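Local atomic coordinates of glycoside Hydrolase (Bacteroides uniformis, PDB entry 5TA0), a protein that probably hydrolyses agarose-derived oligosaccharides as a glycoside hydrolase of a human gut bacterium, holding the sugar chain along its alpha/beta barrel. Residues N50-I55 with F370-S375; K76-V81 with E131-L136; N64-L69 with Y405-L410; Q325-T330 with K348-M353. All coordinates share one frame; numbering follows the deposited sequence.

Interaction 1: N50-I55 with F370-S375. With AAL (3,6-anhydro-alpha-L-galactopyranose), chain C.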
# COMPACT_ATOMS: atom_id res chain seq x y z
N ASN A 50 8.73 -0.25 6.72
CA ASN A 50 8.27 -1.19 7.70
C ASN A 50 8.19 -2.58 7.06
O ASN A 50 8.45 -2.73 5.86
CB ASN A 50 6.93 -0.73 8.29
CG ASN A 50 5.89 -0.56 7.21
OD1 ASN A 50 5.67 -1.51 6.43
ND2 ASN A 50 5.27 0.60 7.10
N PHE A 51 7.84 -3.60 7.86
CA PHE A 51 7.62 -4.95 7.33
C PHE A 51 6.67 -5.72 8.23
O PHE A 51 6.29 -5.25 9.33
CB PHE A 51 8.93 -5.70 7.03
CG PHE A 51 9.71 -6.21 8.23
CD1 PHE A 51 10.03 -7.56 8.36
CD2 PHE A 51 10.21 -5.33 9.19
CE1 PHE A 51 10.84 -8.02 9.40
CE2 PHE A 51 11.00 -5.80 10.24
CZ PHE A 51 11.30 -7.14 10.36
N HIS A 52 6.25 -6.88 7.73
CA HIS A 52 5.15 -7.66 8.31
C HIS A 52 5.71 -8.58 9.38
O HIS A 52 5.84 -9.78 9.18
CB HIS A 52 4.44 -8.43 7.20
CG HIS A 52 3.12 -9.03 7.59
ND1 HIS A 52 2.98 -9.95 8.61
CD2 HIS A 52 1.88 -8.82 7.11
CE1 HIS A 52 1.71 -10.29 8.72
NE2 HIS A 52 1.03 -9.64 7.80
N ALA A 53 6.02 -8.01 10.55
CA ALA A 53 6.69 -8.70 11.65
C ALA A 53 6.25 -8.07 12.96
O ALA A 53 5.48 -7.12 12.97
CB ALA A 53 8.20 -8.63 11.48
N THR A 54 6.71 -8.64 14.05
CA THR A 54 6.54 -8.04 15.36
C THR A 54 7.89 -8.06 16.06
O THR A 54 8.79 -8.83 15.70
CB THR A 54 5.54 -8.81 16.24
OG1 THR A 54 5.97 -10.17 16.33
CG2 THR A 54 4.14 -8.75 15.66
N ILE A 55 8.03 -7.21 17.07
CA ILE A 55 9.27 -7.17 17.86
C ILE A 55 9.51 -8.40 18.73
O ILE A 55 10.66 -8.67 19.09
CB ILE A 55 9.38 -5.88 18.72
CG1 ILE A 55 8.32 -5.85 19.83
CG2 ILE A 55 9.30 -4.65 17.84
CD1 ILE A 55 8.44 -4.66 20.76
N PHE A 370 4.82 -6.75 1.89
CA PHE A 370 4.67 -8.11 2.39
C PHE A 370 6.01 -8.82 2.37
O PHE A 370 6.41 -9.46 1.41
CB PHE A 370 3.58 -8.91 1.70
CG PHE A 370 3.31 -10.20 2.41
CD1 PHE A 370 2.92 -10.19 3.75
CD2 PHE A 370 3.54 -11.42 1.79
CE1 PHE A 370 2.70 -11.37 4.44
CE2 PHE A 370 3.30 -12.60 2.47
CZ PHE A 370 2.90 -12.58 3.81
N ALA A 371 6.69 -8.67 3.49
CA ALA A 371 7.94 -9.34 3.77
C ALA A 371 7.87 -9.70 5.25
O ALA A 371 7.67 -8.80 6.09
CB ALA A 371 9.10 -8.42 3.51
N MET A 372 7.98 -10.99 5.56
CA MET A 372 7.98 -11.47 6.95
C MET A 372 9.42 -11.69 7.38
O MET A 372 10.32 -11.76 6.53
CB MET A 372 7.16 -12.73 7.04
CG MET A 372 5.69 -12.48 6.68
SD MET A 372 4.56 -13.84 7.06
CE MET A 372 4.44 -13.62 8.83
N LEU A 373 9.68 -11.80 8.68
CA LEU A 373 11.06 -11.97 9.12
C LEU A 373 11.64 -13.30 8.68
O LEU A 373 12.71 -13.34 8.08
CB LEU A 373 11.15 -11.84 10.65
CG LEU A 373 12.57 -11.97 11.23
CD1 LEU A 373 13.41 -10.79 10.83
CD2 LEU A 373 12.52 -12.08 12.75
N LYS A 374 10.93 -14.38 8.99
CA LYS A 374 11.49 -15.73 8.86
C LYS A 374 10.46 -16.78 8.50
O LYS A 374 10.70 -17.64 7.65
CB LYS A 374 12.20 -16.12 10.17
CG LYS A 374 12.86 -17.50 10.13
CD LYS A 374 13.63 -17.90 11.38
CE LYS A 374 14.82 -17.01 11.64
NZ LYS A 374 15.57 -17.40 12.87
N SER A 375 9.32 -16.77 9.18
CA SER A 375 8.21 -17.67 8.87
C SER A 375 8.66 -19.12 8.65
O SER A 375 8.32 -19.74 7.65
CB SER A 375 7.45 -17.15 7.65
OG SER A 375 6.94 -15.86 7.99
C1 AAL C . -1.06 -14.00 5.20
C2 AAL C . -2.11 -13.95 6.32
C3 AAL C . -1.48 -13.98 7.70
C4 AAL C . -0.52 -15.14 7.79
C5 AAL C . 0.58 -14.63 6.91
C6 AAL C . 0.70 -13.21 7.36
O2 AAL C . -3.00 -15.07 6.24
O3 AAL C . -0.61 -12.85 7.82
O4 AAL C . -0.03 -15.25 9.15
O5 AAL C . 0.17 -14.64 5.54
O HOH W 1 7.39 -11.82 10.38
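His52, Phe370 and Met372 belong to the glycan pocket, where they meet one another beside a bound 3,6-anhydrogalactose. The two rings form a T-shaped pair: the CD1-CE1 edge of Phe370 is directed at one face of the imidazole, with centroids 5.3 Å apart and planes at 87°. A chi1 of -168°, with CG trans to N, swings the imidazole of His52 out beside Phe370, with CE1 toward the sugar. There His52 CE1 comes to 3.4 Å from C6 of the anhydrogalactose. Met372 runs alongside the histidine and bends at chi3, bringing its methyl CE to 4.0 Å from His52 ND1 and its sulfur close to the same sugar carbon. NE2 of His52 is bonded to Arg83, which should limit rotation of the ring. The backbones are joined by His52 N to Ala371 O (2.9 Å), while a water bridges His52 O and Leu373 N. The Phe51 ring turns its edge to Leu373, CE1 lying 4.0 Å from CB. Strands 50-51 and 364-369 are the first and last of the parallel barrel sheet; Phe51 pairs with Tyr80 of strand 80-84, and Phe370 with Tyr326 of strand 321-326.

Interaction 2: K76-V81 with E131-L136. With EDO (1,2-ethanediol), chain S.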
# COMPACT_ATOMS: atom_id res chain seq x y z
N LYS A 76 19.58 -0.20 13.46
CA LYS A 76 20.57 0.35 12.51
C LYS A 76 19.92 0.85 11.20
O LYS A 76 20.28 1.91 10.71
CB LYS A 76 21.66 -0.67 12.19
CG LYS A 76 22.67 -0.14 11.19
CD LYS A 76 23.87 -1.05 11.01
CE LYS A 76 23.62 -2.11 9.97
NZ LYS A 76 24.83 -2.96 9.79
N TYR A 77 18.95 0.11 10.67
CA TYR A 77 18.30 0.55 9.43
C TYR A 77 17.07 1.43 9.68
O TYR A 77 16.55 2.03 8.72
CB TYR A 77 17.96 -0.64 8.55
CG TYR A 77 19.19 -1.29 7.95
CD1 TYR A 77 19.98 -0.62 7.01
CD2 TYR A 77 19.56 -2.58 8.31
CE1 TYR A 77 21.11 -1.23 6.48
CE2 TYR A 77 20.68 -3.19 7.77
CZ TYR A 77 21.44 -2.51 6.86
OH TYR A 77 22.57 -3.12 6.32
N ASP A 78 16.63 1.55 10.94
CA ASP A 78 15.45 2.36 11.33
C ASP A 78 14.20 1.89 10.58
O ASP A 78 13.61 2.60 9.76
CB ASP A 78 15.69 3.86 11.12
CG ASP A 78 14.65 4.72 11.82
OD1 ASP A 78 14.42 4.48 13.01
OD2 ASP A 78 14.13 5.65 11.22
N VAL A 79 13.82 0.66 10.92
CA VAL A 79 12.74 -0.05 10.26
C VAL A 79 11.64 -0.34 11.27
O VAL A 79 11.93 -0.77 12.38
CB VAL A 79 13.24 -1.37 9.63
CG1 VAL A 79 12.09 -2.12 8.95
CG2 VAL A 79 14.36 -1.10 8.64
N TYR A 80 10.39 -0.14 10.86
CA TYR A 80 9.25 -0.22 11.77
C TYR A 80 8.42 -1.50 11.53
O TYR A 80 8.55 -2.19 10.52
CB TYR A 80 8.41 1.07 11.64
CG TYR A 80 9.25 2.25 12.08
CD1 TYR A 80 10.21 2.84 11.25
CD2 TYR A 80 9.14 2.74 13.38
CE1 TYR A 80 11.04 3.86 11.73
CE2 TYR A 80 9.96 3.76 13.86
CZ TYR A 80 10.90 4.30 13.03
OH TYR A 80 11.75 5.29 13.52
N VAL A 81 7.56 -1.79 12.49
CA VAL A 81 6.65 -2.94 12.45
C VAL A 81 5.28 -2.43 12.91
O VAL A 81 5.20 -1.35 13.50
CB VAL A 81 7.15 -4.13 13.28
CG1 VAL A 81 8.48 -4.64 12.74
CG2 VAL A 81 7.29 -3.77 14.74
N GLU A 131 9.53 -1.20 21.57
CA GLU A 131 8.12 -0.78 21.40
C GLU A 131 8.00 0.51 20.62
O GLU A 131 7.01 0.70 19.89
CB GLU A 131 7.42 -0.68 22.75
CG GLU A 131 7.12 -2.05 23.36
CD GLU A 131 6.62 -2.01 24.79
OE1 GLU A 131 6.31 -3.09 25.33
OE2 GLU A 131 6.47 -0.90 25.35
N LYS A 132 8.98 1.40 20.75
CA LYS A 132 8.96 2.65 19.99
C LYS A 132 9.00 2.47 18.45
O LYS A 132 8.71 3.42 17.72
CB LYS A 132 10.07 3.61 20.44
CG LYS A 132 11.48 3.14 20.17
CD LYS A 132 12.50 4.12 20.72
CE LYS A 132 13.89 3.65 20.38
NZ LYS A 132 14.89 4.49 21.12
N TYR A 133 9.39 1.26 18.00
CA TYR A 133 9.37 0.94 16.57
C TYR A 133 8.09 0.22 16.10
O TYR A 133 7.98 -0.12 14.94
CB TYR A 133 10.59 0.07 16.21
CG TYR A 133 11.92 0.75 16.39
CD1 TYR A 133 12.45 1.53 15.39
CD2 TYR A 133 12.65 0.60 17.56
CE1 TYR A 133 13.68 2.16 15.52
CE2 TYR A 133 13.90 1.21 17.72
CZ TYR A 133 14.40 2.00 16.69
OH TYR A 133 15.62 2.60 16.83
N SER A 134 7.13 0.01 16.99
CA SER A 134 6.00 -0.86 16.72
C SER A 134 4.67 -0.13 16.80
O SER A 134 4.36 0.54 17.81
CB SER A 134 6.02 -1.99 17.73
OG SER A 134 4.96 -2.91 17.49
N ASN A 135 3.88 -0.26 15.74
CA ASN A 135 2.49 0.18 15.72
C ASN A 135 1.73 -0.96 15.06
O ASN A 135 1.78 -1.15 13.84
CB ASN A 135 2.35 1.48 14.95
CG ASN A 135 0.95 2.08 15.05
OD1 ASN A 135 0.09 1.56 15.73
ND2 ASN A 135 0.74 3.19 14.37
N LEU A 136 1.10 -1.79 15.86
CA LEU A 136 0.58 -3.05 15.36
C LEU A 136 -0.71 -2.94 14.59
O LEU A 136 -1.68 -2.31 15.04
CB LEU A 136 0.38 -4.05 16.51
CG LEU A 136 -0.05 -5.47 16.14
CD1 LEU A 136 1.06 -6.16 15.40
CD2 LEU A 136 -0.46 -6.23 17.40
C1 EDO S . 1.03 4.70 11.06
O1 EDO S . 0.98 5.64 12.15
C2 EDO S . 2.42 4.11 11.00
O2 EDO S . 2.91 3.75 12.28
O HOH W 2 16.71 3.64 14.60
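Val81 and Tyr133 are joined by a nearly straight backbone bond, Val81 N to Tyr133 O (3.0 Å), and Val81 O in turn receives Asn135 N at 2.8 Å. Alongside this pair, Tyr80, its CG trans to the carbonyl carbon (chi1 -63°), brings one face of its ring over to Tyr133, whose CD1 approaches CE2 of Tyr80 to 3.7 Å; the ring planes are inclined at 43°, an oblique pairing. CG2 of Val81 rests on CB and OG of Ser134, the two side chains being on the same face of the sheet. Val81 and Ser134 form a parallel bridge between strands 80-84 and 134-140, successive neighbours in the alpha/beta barrel. Just before it, helix 69-76 ends in a Schellman motif with Asp78, at positive phi, as its C-prime residue. That turn sets the Asp78 carboxylate at the edge of the Tyr133 ring, OD1 lying 3.5 Å from CE1, and a water links OD1 to Tyr133 OH. An alanine at Tyr80 is likely to leave the Tyr133 ring without the neighbour packed against its CD1 side and freer to shift. Farther out, OD2 of Asp78 makes a salt bridge with Arg45, which helps fix the carboxylate, while at the opposite end of the contact ND2 of Asn135 donates to O2 of an ethanediol at 3.1 Å.

Interaction 3: N64-L69 with Y405-L410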
# COMPACT_ATOMS: atom_id res chain seq x y z
N ASN A 64 20.33 -17.42 13.85
CA ASN A 64 20.74 -16.32 12.99
C ASN A 64 22.24 -16.05 13.07
O ASN A 64 22.83 -16.09 14.15
CB ASN A 64 19.97 -15.05 13.35
CG ASN A 64 18.46 -15.26 13.36
OD1 ASN A 64 17.92 -15.94 12.50
ND2 ASN A 64 17.77 -14.69 14.34
N LYS A 65 22.86 -15.75 11.93
CA LYS A 65 24.29 -15.39 11.91
C LYS A 65 24.56 -14.17 12.79
O LYS A 65 25.54 -14.15 13.54
CB LYS A 65 24.75 -15.11 10.49
CG LYS A 65 26.25 -14.92 10.35
CD LYS A 65 26.77 -15.36 8.98
CE LYS A 65 26.55 -16.84 8.68
NZ LYS A 65 26.76 -17.77 9.84
N ILE A 66 23.70 -13.16 12.69
CA ILE A 66 23.80 -11.94 13.50
C ILE A 66 23.19 -12.19 14.89
O ILE A 66 22.02 -12.58 15.03
CB ILE A 66 23.13 -10.73 12.79
CG1 ILE A 66 23.83 -10.44 11.45
CG2 ILE A 66 23.18 -9.50 13.69
CD1 ILE A 66 23.17 -9.35 10.64
N ALA A 67 24.00 -11.99 15.93
CA ALA A 67 23.61 -12.32 17.29
C ALA A 67 22.49 -11.41 17.80
O ALA A 67 21.53 -11.90 18.38
CB ALA A 67 24.81 -12.23 18.23
N ASP A 68 22.64 -10.11 17.57
CA ASP A 68 21.60 -9.14 17.92
C ASP A 68 20.98 -8.61 16.63
O ASP A 68 21.31 -7.54 16.13
CB ASP A 68 22.12 -8.01 18.81
CG ASP A 68 20.99 -7.16 19.39
OD1 ASP A 68 19.84 -7.27 18.93
OD2 ASP A 68 21.26 -6.37 20.33
N LEU A 69 20.04 -9.40 16.11
CA LEU A 69 19.42 -9.10 14.84
C LEU A 69 18.45 -7.90 14.92
O LEU A 69 18.35 -7.13 13.97
CB LEU A 69 18.73 -10.32 14.26
CG LEU A 69 18.17 -10.16 12.85
CD1 LEU A 69 19.26 -9.92 11.81
CD2 LEU A 69 17.37 -11.40 12.49
N TYR A 405 20.64 -18.53 9.51
CA TYR A 405 19.96 -17.52 8.71
C TYR A 405 20.82 -16.28 8.47
O TYR A 405 21.49 -15.77 9.37
CB TYR A 405 18.66 -17.11 9.40
CG TYR A 405 17.53 -18.08 9.23
CD1 TYR A 405 17.27 -19.07 10.16
CD2 TYR A 405 16.68 -17.98 8.14
CE1 TYR A 405 16.20 -19.94 10.00
CE2 TYR A 405 15.61 -18.83 7.97
CZ TYR A 405 15.35 -19.80 8.91
OH TYR A 405 14.29 -20.63 8.76
N VAL A 406 20.74 -15.78 7.25
CA VAL A 406 21.36 -14.55 6.80
C VAL A 406 20.29 -13.73 6.05
O VAL A 406 19.24 -14.25 5.71
CB VAL A 406 22.54 -14.83 5.86
CG1 VAL A 406 23.62 -15.62 6.59
CG2 VAL A 406 22.12 -15.57 4.58
N TYR A 407 20.56 -12.47 5.77
CA TYR A 407 19.58 -11.67 5.03
C TYR A 407 19.34 -12.24 3.64
O TYR A 407 20.28 -12.66 2.96
CB TYR A 407 20.02 -10.22 4.88
CG TYR A 407 19.94 -9.40 6.15
CD1 TYR A 407 18.74 -9.30 6.87
CD2 TYR A 407 21.03 -8.68 6.60
CE1 TYR A 407 18.66 -8.54 8.02
CE2 TYR A 407 20.96 -7.92 7.76
CZ TYR A 407 19.77 -7.84 8.47
OH TYR A 407 19.67 -7.08 9.62
N SER A 408 18.08 -12.26 3.23
CA SER A 408 17.71 -12.44 1.84
C SER A 408 18.05 -11.16 1.08
O SER A 408 18.55 -10.19 1.67
CB SER A 408 16.23 -12.74 1.71
OG SER A 408 15.47 -11.54 1.93
N GLU A 409 17.73 -11.10 -0.21
CA GLU A 409 17.98 -9.87 -0.95
C GLU A 409 16.96 -8.78 -0.61
O GLU A 409 17.19 -7.63 -0.98
CB GLU A 409 18.01 -10.12 -2.46
CG GLU A 409 19.09 -11.12 -2.88
CD GLU A 409 20.46 -10.70 -2.41
OE1 GLU A 409 20.87 -9.56 -2.71
OE2 GLU A 409 21.11 -11.44 -1.63
N LEU A 410 15.90 -9.12 0.12
CA LEU A 410 14.94 -8.07 0.49
C LEU A 410 15.54 -7.02 1.43
O LEU A 410 15.02 -5.89 1.50
CB LEU A 410 13.68 -8.70 1.10
CG LEU A 410 12.94 -9.72 0.21
CD1 LEU A 410 11.67 -10.23 0.87
CD2 LEU A 410 12.61 -9.17 -1.17
O HOH W 3 21.47 -13.22 10.70
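A single beta bridge between Asn64 and Tyr405 ties the loop leading to helix 69-76 onto strand 405-407, which pairs antiparallel with strand 392-394. Its cross-segment bond runs from Lys65 N to Tyr405 O, 2.9 Å long, almost straight and in the carbonyl plane. The same oxygen also accepts from a water that in turn takes the N-H of Ile66, so two donors grip it. Asn64 brings OD1 to 3.4 Å from CB of Tyr405, its amide steeply inclined to the ring; that oxygen accepts a hydrogen bond from Lys374. Beyond the bridge, Lys65 runs along Val406, with CE 3.8 Å from CG1, before bends at chi3 and chi4 take its ammonium to a salt bridge with Glu404. Tyr407 meets Ile66 and Leu69. Ile66 crosses it at about a right angle, CD1 reaching CE2 at 3.9 Å, and Leu69 passes antiparallel to the tyrosine, placing CD1 3.6 Å from its OH. With a serine in place of Tyr407, the methyl ends of Ile66 and Leu69 would probably lose their aromatic neighbour and Asp72 the hydroxyl bonded to it. The contact therefore combines a polar backbone clasp at Tyr405 with apolar contacts around a tyrosine whose hydroxyl is bonded to Asp72 of helix 69-76.

Interaction 4: Q325-T330 with K348-M353. With GAL (beta-D-galactopyranose), chain B; AAL (3,6-anhydro-alpha-L-galactopyranose), chain D; GAL (beta-D-galactopyranose), chain E; EDO (1,2-ethanediol), chain O.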
# COMPACT_ATOMS: atom_id res chain seq x y z
N GLN A 325 -0.79 -5.43 2.89
CA GLN A 325 0.16 -6.30 2.16
C GLN A 325 0.29 -5.77 0.74
O GLN A 325 -0.72 -5.57 0.08
CB GLN A 325 -0.34 -7.74 2.04
CG GLN A 325 -0.43 -8.53 3.34
CD GLN A 325 -1.01 -9.92 3.16
OE1 GLN A 325 -0.93 -10.53 2.05
NE2 GLN A 325 -1.56 -10.45 4.22
N TYR A 326 1.52 -5.58 0.28
CA TYR A 326 1.74 -5.23 -1.13
C TYR A 326 3.11 -5.69 -1.58
O TYR A 326 3.99 -5.91 -0.77
CB TYR A 326 1.58 -3.74 -1.37
CG TYR A 326 2.68 -2.81 -0.90
CD1 TYR A 326 3.70 -2.42 -1.76
CD2 TYR A 326 2.65 -2.24 0.37
CE1 TYR A 326 4.68 -1.53 -1.38
CE2 TYR A 326 3.66 -1.34 0.78
CZ TYR A 326 4.63 -0.97 -0.11
OH TYR A 326 5.61 -0.05 0.21
N SER A 327 3.21 -5.81 -2.90
CA SER A 327 4.44 -5.95 -3.72
C SER A 327 4.09 -6.83 -4.92
O SER A 327 3.30 -6.38 -5.73
CB SER A 327 5.73 -6.33 -2.98
OG SER A 327 5.66 -7.63 -2.47
N ALA A 328 4.71 -8.00 -5.04
CA ALA A 328 4.42 -8.91 -6.17
C ALA A 328 4.04 -10.28 -5.63
O ALA A 328 4.51 -10.72 -4.57
CB ALA A 328 5.64 -9.04 -7.07
N GLN A 329 3.17 -10.95 -6.37
CA GLN A 329 2.96 -12.38 -6.21
C GLN A 329 3.67 -13.01 -7.40
O GLN A 329 3.40 -12.63 -8.53
CB GLN A 329 1.47 -12.71 -6.20
CG GLN A 329 1.22 -14.20 -6.13
CD GLN A 329 -0.18 -14.59 -5.77
OE1 GLN A 329 -1.10 -13.76 -5.72
NE2 GLN A 329 -0.36 -15.92 -5.55
N THR A 330 4.52 -13.99 -7.13
CA THR A 330 5.44 -14.52 -8.15
C THR A 330 5.05 -15.97 -8.54
O THR A 330 5.79 -16.90 -8.29
CB THR A 330 6.90 -14.45 -7.68
OG1 THR A 330 7.08 -15.17 -6.46
CG2 THR A 330 7.35 -12.99 -7.46
N LYS A 348 11.22 -4.76 -6.99
CA LYS A 348 10.87 -3.73 -7.98
C LYS A 348 9.42 -3.29 -7.84
O LYS A 348 9.10 -2.13 -8.05
CB LYS A 348 11.23 -4.15 -9.41
CG LYS A 348 10.43 -5.28 -9.99
CD LYS A 348 10.99 -5.70 -11.35
CE LYS A 348 10.34 -6.94 -11.93
NZ LYS A 348 9.00 -6.67 -12.51
N SER A 349 8.54 -4.23 -7.48
CA SER A 349 7.14 -3.87 -7.22
C SER A 349 7.03 -3.02 -5.96
O SER A 349 6.26 -2.06 -5.94
CB SER A 349 6.28 -5.12 -7.11
OG SER A 349 6.07 -5.69 -8.40
N THR A 350 7.78 -3.38 -4.93
CA THR A 350 7.74 -2.62 -3.69
C THR A 350 8.12 -1.17 -3.89
O THR A 350 7.40 -0.27 -3.44
CB THR A 350 8.66 -3.23 -2.62
OG1 THR A 350 8.28 -4.59 -2.40
CG2 THR A 350 8.48 -2.48 -1.30
N ASN A 351 9.24 -0.92 -4.57
CA ASN A 351 9.70 0.44 -4.73
C ASN A 351 8.71 1.30 -5.52
O ASN A 351 8.43 2.44 -5.14
CB ASN A 351 11.08 0.47 -5.41
CG ASN A 351 12.20 0.19 -4.46
OD1 ASN A 351 12.19 0.59 -3.31
ND2 ASN A 351 13.18 -0.56 -4.92
N SER A 352 8.17 0.77 -6.61
CA SER A 352 7.22 1.53 -7.41
C SER A 352 5.94 1.81 -6.65
O SER A 352 5.46 2.95 -6.64
CB SER A 352 6.90 0.86 -8.75
OG SER A 352 8.05 0.79 -9.58
N MET A 353 5.35 0.78 -6.01
CA MET A 353 4.13 1.01 -5.27
C MET A 353 4.33 2.01 -4.13
O MET A 353 3.47 2.89 -3.92
CB MET A 353 3.62 -0.31 -4.73
CG MET A 353 3.09 -1.23 -5.82
SD MET A 353 2.15 -2.59 -5.12
CE MET A 353 1.66 -3.43 -6.62
C1 GAL B . -3.87 -18.22 -8.74
C2 GAL B . -3.10 -18.20 -7.44
C3 GAL B . -3.80 -17.35 -6.38
C4 GAL B . -4.16 -15.98 -6.95
C5 GAL B . -4.96 -16.16 -8.24
C6 GAL B . -5.40 -14.83 -8.81
O1 GAL B . -3.16 -18.92 -9.78
O2 GAL B . -2.97 -19.52 -6.91
O3 GAL B . -2.90 -17.28 -5.27
O4 GAL B . -2.98 -15.22 -7.23
O5 GAL B . -4.13 -16.87 -9.17
O6 GAL B . -6.17 -15.04 -10.00
C1 AAL D . -3.51 -16.94 -4.02
C2 AAL D . -2.81 -17.77 -2.94
C3 AAL D . -3.13 -17.15 -1.60
C4 AAL D . -2.64 -15.73 -1.53
C5 AAL D . -3.67 -15.09 -2.42
C6 AAL D . -4.95 -15.69 -1.89
O2 AAL D . -1.39 -17.78 -3.14
O3 AAL D . -4.56 -17.02 -1.48
O4 AAL D . -2.82 -15.26 -0.22
O5 AAL D . -3.40 -15.53 -3.76
C1 GAL E . -1.60 -14.87 0.41
C2 GAL E . -2.04 -14.47 1.81
C3 GAL E . -0.93 -14.44 2.84
C4 GAL E . 0.13 -15.51 2.61
C5 GAL E . 0.54 -15.63 1.16
C6 GAL E . 1.58 -16.72 0.86
O2 GAL E . -2.61 -13.16 1.77
O3 GAL E . -1.61 -14.68 4.08
O4 GAL E . -0.41 -16.77 3.06
O5 GAL E . -0.66 -15.94 0.45
O6 GAL E . 2.84 -16.50 1.51
C1 EDO O . 10.74 -5.56 1.42
O1 EDO O . 10.32 -4.24 1.58
C2 EDO O . 10.93 -5.69 -0.07
O2 EDO O . 9.68 -6.18 -0.55
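Ser349 is the first residue of the helical segment to meet 325-330: its CB lies 3.5 Å from Ser327 O, and its OG sits beside the methyl of Ala328 while hydrogen-bonded to Asp284. One residue on, Thr350 makes a tight approach, OG1 standing 3.1 Å from CB of Ser327. That hydroxyl is hydrogen-bonded to Arg346 O within the helix and accepts from an ethanediol; no hydrogen bond crosses the contact. The carbonyl oxygen of Thr350 faces the edge of the Tyr326 ring, 3.6 Å from CE1. A turn later Met353 and Tyr326 pass each other antiparallel, CB of the methionine 3.6 Å from CD1 of the tyrosine. The sulfur of Met353 lies beside the ring in a Met-aromatic contact, 4.9 Å from the centroid; the extended chi3 (179°) then carries CE to 3.5 Å from Ser327 O. On the segment 325-330, away from the helix, Gln329 holds a galactose by two bonds, OE1 taking O4 and NE2 giving to O3. Strand 321-326, helix 340-358 and strand 364-369 make one beta-alpha-beta unit of the barrel, with the sugars bound beyond the strand's C-terminal end.

Interactions 1 and 4 are buried and both include glycan-pocket residues, whereas interactions 2 and 3 are partly exposed. Three of the four share the parallel barrel sheet: interaction 2 pairs neighbouring strands, interaction 1 joins the end of the first strand to the loop after the last, and interaction 4 packs helix 340-358 against the end of strand 321-326. Accordingly, interaction 2 relies on two backbone hydrogen bonds of a parallel bridge, interaction 4 has none between its segments, and interaction 1 mixes one with aromatic and sulfur contacts. Interaction 3, outside that sheet, combines one backbone bond and a water with apolar contacts nearer the surface. Interaction 1 touches interactions 2 and 4 through the sheet.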